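Local coordinates for protein predicted ATPase of the ABC class (Vibrio vulnificus, PDB 5D6A) that probably binds and hydrolyses ATP as an ATPase of the ABC class, and here holds the ATP analogue AMP-PNP, at residues A[359-362]-A[363-366]; A[558-561]-A[562-566]. All coordinates share one frame; numbering follows the deposited sequence.

How the contacts relate
Contact 1 and contact 2 are both buried, and both are short-range. Contact 1 (359-362 with 363-366) is the turn after a strand of the P-loop domain, at the nucleotide and the second subunit. Contact 2 (558-561 with 562-566) is most of helix 556-564 and its C-terminal end, in the MRB1590 C-terminal region; no other protein chain touches it. The first works with carboxylates, hydroxyls and a water. The second works with helix carbonyls, one arginine and apolar packing. Their centres lie about 20 Å apart and their nearest atoms about 11 Å apart. Helix 339-352 meets both: Q343 bonds to S365, and W346 makes a cation-pi contact with R565.

Contact 1: A[359-362]-A[363-366]; sequences LIDE and DTSA. With ANP (phosphoaminophosphonic acid-adenylate ester), chain C.
The backbone turns back through E362 and D363, and T364 N donates to D361 O at 2.8 Å (158°), closing a type I beta turn. The D361 side chain makes a second bond over the same turn. D363 N donates to D361 OD1 at 3.0 Å, from above the carboxylate plane, which makes this an Asx turn as well. With CG anti to its backbone N (chi1 -174°), D361 swings its carboxylate beside its own carbonyl carbon and within range of that amide. The other oxygen, OD2, is bonded to S272 OG of the probable P-loop (Walker A). D363 sends its carboxylate to the nucleotide: D363 OD2 lies 2.8 Å from ANP O2G, and a sodium ion is close by.

Water 1 also ties the strand to the loop. It accepts from D361 N at 2.9 Å, and it is bonded to T364 OG1 (2.9 Å) and S365 OG (2.8 Å). S365 OG is also bonded to Q343 and touches I360 CG2 at 3.6 Å. D363 and A366 pack against A366 and D363 of the second subunit. The hydrophobic strand that ends at D361, with E362 directly after it, is consistent with a Walker B motif, followed by a D-loop-like segment at the dimer interface of an ABC ATPase.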
# COMPACT_ATOMS: atom_id res chain seq x y z
N LEU A 359 -8.79 -5.39 17.69
CA LEU A 359 -7.95 -4.22 17.92
C LEU A 359 -8.41 -3.10 17.00
O LEU A 359 -8.60 -3.31 15.81
CB LEU A 359 -6.48 -4.57 17.64
CG LEU A 359 -5.98 -5.83 18.37
CD1 LEU A 359 -4.54 -6.12 17.99
CD2 LEU A 359 -6.12 -5.69 19.88
N ILE A 360 -8.61 -1.91 17.56
CA ILE A 360 -9.08 -0.76 16.79
C ILE A 360 -8.31 0.50 17.14
O ILE A 360 -7.99 0.73 18.30
CB ILE A 360 -10.59 -0.51 17.04
CG1 ILE A 360 -11.40 -1.72 16.59
CG2 ILE A 360 -11.05 0.75 16.30
CD1 ILE A 360 -12.89 -1.60 16.83
N ASP A 361 -8.02 1.30 16.13
CA ASP A 361 -7.30 2.56 16.31
C ASP A 361 -8.15 3.66 15.69
O ASP A 361 -8.33 3.71 14.47
CB ASP A 361 -5.92 2.50 15.66
CG ASP A 361 -5.07 3.73 15.95
OD1 ASP A 361 -5.63 4.77 16.37
OD2 ASP A 361 -3.84 3.67 15.74
N GLU A 362 -8.65 4.56 16.54
CA GLU A 362 -9.51 5.66 16.11
C GLU A 362 -8.92 6.49 14.97
O GLU A 362 -9.66 7.07 14.18
CB GLU A 362 -9.85 6.54 17.32
CG GLU A 362 -10.92 7.58 17.05
CD GLU A 362 -11.34 8.34 18.30
OE1 GLU A 362 -10.51 8.50 19.23
OE2 GLU A 362 -12.50 8.80 18.36
N ASP A 363 -7.59 6.55 14.89
CA ASP A 363 -6.93 7.32 13.84
C ASP A 363 -6.95 6.62 12.47
O ASP A 363 -6.67 7.25 11.45
CB ASP A 363 -5.50 7.69 14.25
CG ASP A 363 -5.47 8.69 15.41
OD1 ASP A 363 -6.55 9.08 15.91
OD2 ASP A 363 -4.36 9.10 15.81
N THR A 364 -7.27 5.33 12.44
CA THR A 364 -7.35 4.60 11.17
C THR A 364 -8.71 3.91 11.04
O THR A 364 -8.80 2.79 10.54
CB THR A 364 -6.23 3.54 11.05
OG1 THR A 364 -6.43 2.50 12.02
CG2 THR A 364 -4.86 4.18 11.25
N SER A 365 -9.77 4.60 11.48
CA SER A 365 -11.12 4.04 11.42
C SER A 365 -12.16 5.08 11.00
O SER A 365 -11.89 6.28 11.01
CB SER A 365 -11.51 3.45 12.78
OG SER A 365 -10.66 2.37 13.12
N ALA A 366 -13.34 4.59 10.64
CA ALA A 366 -14.44 5.44 10.23
C ALA A 366 -15.15 6.00 11.46
O ALA A 366 -15.74 5.25 12.24
CB ALA A 366 -15.42 4.66 9.37
PG ANP C . -2.14 7.36 17.59
O1G ANP C . -2.53 6.04 18.19
O2G ANP C . -2.19 7.39 16.08
O3G ANP C . -2.82 8.53 18.27
PB ANP C . 0.14 8.48 19.32
O1B ANP C . -0.41 7.89 20.58
O2B ANP C . -0.20 9.92 19.02
N3B ANP C . -0.43 7.52 17.96
PA ANP C . 2.61 7.31 18.62
O1A ANP C . 2.89 6.10 19.47
O2A ANP C . 1.98 7.12 17.26
O3A ANP C . 1.74 8.37 19.46
O5' ANP C . 3.98 8.11 18.39
C5' ANP C . 4.80 8.47 19.50
C4' ANP C . 6.23 8.69 19.03
O4' ANP C . 7.10 8.52 20.15
C3' ANP C . 6.68 7.69 17.98
O3' ANP C . 7.55 8.33 17.03
C2' ANP C . 7.41 6.62 18.76
O2' ANP C . 8.49 6.06 18.01
C1' ANP C . 7.89 7.33 20.02
N9 ANP C . 7.73 6.49 21.23
C8 ANP C . 6.65 5.76 21.58
N7 ANP C . 6.87 5.11 22.75
C5 ANP C . 8.11 5.42 23.16
C6 ANP C . 8.97 5.07 24.31
N6 ANP C . 8.53 4.24 25.28
N1 ANP C . 10.21 5.61 24.36
C2 ANP C . 10.67 6.44 23.40
N3 ANP C . 9.93 6.79 22.32
C4 ANP C . 8.67 6.32 22.15
O HOH W 1 -8.43 0.77 13.32

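Contact 2: A[558-561]-A[562-566]; sequences DVMA and ALNRM
R565 folds its side chain back over the last helical turn to reach A561 O. Its CB is 3.9 Å from A561 O, and chi1 of -68° sets CG beside the backbone N. CG then passes A561 O at 3.6 Å and CD at 3.7 Å, so the aliphatic part runs alongside the carbonyl. The chain stays extended from CG to NE. Chi4 of 78° then turns the guanidinium out of line, and NH2 comes back to donate to A561 O at 2.9 Å. The oxygen lies in the guanidinium plane, at its edge. The donor in turn stands above the carbonyl plane, 42° out of it. The backbone N of R565 adds a weak bond to the same oxygen. The far nitrogen, NH1, forms a salt bridge with E306, and W346 gives the group a cation-pi contact.

Before this point the helix is regular: A562 N, L563 N and N564 N donate to D558 O, V559 O and M560 O. At the end the spacing shortens: R565 N and M566 N bond to A562 O and L563 O, three residues back.

The selenomethionine M560 bends at chi2 and chi3. Its SE packs on L563 CD2 at 4.3 Å, and its CE meets N564 OD1 at 3.7 Å. N564 OD1 takes its hydrogen bond from R462 NH2. L563 continues the apolar side against W516 of helix 506-519. The arrangement is the C-terminal end of an alpha-helix, where an arginine side chain bonds to a last-turn carbonyl, here where the MRB1590 C-terminal region packs against the P-loop domain.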
# COMPACT_ATOMS: atom_id res chain seq x y z
N ASP A 558 -6.55 -15.44 9.05
CA ASP A 558 -5.92 -14.67 7.97
C ASP A 558 -6.24 -15.25 6.59
O ASP A 558 -6.41 -14.50 5.63
CB ASP A 558 -4.40 -14.56 8.19
CG ASP A 558 -4.04 -13.68 9.38
OD1 ASP A 558 -4.83 -12.76 9.72
OD2 ASP A 558 -2.97 -13.89 9.98
N VAL A 559 -6.33 -16.57 6.50
CA VAL A 559 -6.67 -17.23 5.23
C VAL A 559 -8.07 -16.78 4.83
O VAL A 559 -8.33 -16.48 3.66
CB VAL A 559 -6.65 -18.77 5.36
CG1 VAL A 559 -7.08 -19.42 4.06
CG2 VAL A 559 -5.26 -19.25 5.74
N MSE A 560 -8.97 -16.73 5.81
CA MSE A 560 -10.35 -16.29 5.59
C MSE A 560 -10.35 -14.84 5.20
O MSE A 560 -11.01 -14.45 4.23
CB MSE A 560 -11.19 -16.44 6.86
CG MSE A 560 -11.58 -17.89 7.14
SE MSE A 560 -12.58 -18.65 5.62
CE MSE A 560 -14.14 -17.45 5.63
N ALA A 561 -9.61 -14.03 5.94
CA ALA A 561 -9.52 -12.60 5.65
C ALA A 561 -9.12 -12.37 4.19
O ALA A 561 -9.73 -11.57 3.49
CB ALA A 561 -8.52 -11.93 6.59
N ALA A 562 -8.09 -13.09 3.74
CA ALA A 562 -7.61 -12.98 2.36
C ALA A 562 -8.68 -13.46 1.40
O ALA A 562 -8.90 -12.86 0.34
CB ALA A 562 -6.34 -13.79 2.18
N LEU A 563 -9.35 -14.54 1.78
CA LEU A 563 -10.40 -15.14 0.96
C LEU A 563 -11.64 -14.24 0.89
O LEU A 563 -12.32 -14.20 -0.14
CB LEU A 563 -10.74 -16.52 1.53
CG LEU A 563 -11.51 -17.52 0.68
CD1 LEU A 563 -10.86 -17.74 -0.68
CD2 LEU A 563 -11.59 -18.84 1.44
N ASN A 564 -11.91 -13.51 1.97
CA ASN A 564 -13.05 -12.58 2.02
C ASN A 564 -12.84 -11.40 1.08
O ASN A 564 -13.80 -10.70 0.74
CB ASN A 564 -13.25 -12.03 3.44
CG ASN A 564 -13.71 -13.09 4.42
OD1 ASN A 564 -14.27 -14.11 4.04
ND2 ASN A 564 -13.49 -12.83 5.71
N ARG A 565 -11.59 -11.16 0.69
CA ARG A 565 -11.24 -10.05 -0.20
C ARG A 565 -10.95 -10.48 -1.64
O ARG A 565 -10.62 -9.64 -2.47
CB ARG A 565 -10.05 -9.29 0.37
CG ARG A 565 -10.40 -8.56 1.65
CD ARG A 565 -9.18 -8.06 2.41
NE ARG A 565 -9.59 -7.27 3.56
CZ ARG A 565 -10.04 -7.77 4.71
NH1 ARG A 565 -10.40 -6.95 5.68
NH2 ARG A 565 -10.16 -9.08 4.88
N MSE A 566 -11.08 -11.78 -1.92
CA MSE A 566 -10.87 -12.29 -3.28
C MSE A 566 -12.18 -12.06 -3.98
O MSE A 566 -13.22 -12.54 -3.55
CB MSE A 566 -10.47 -13.76 -3.27
CG MSE A 566 -9.56 -14.08 -4.44
SE MSE A 566 -10.54 -15.11 -5.78
CE MSE A 566 -10.62 -16.81 -4.79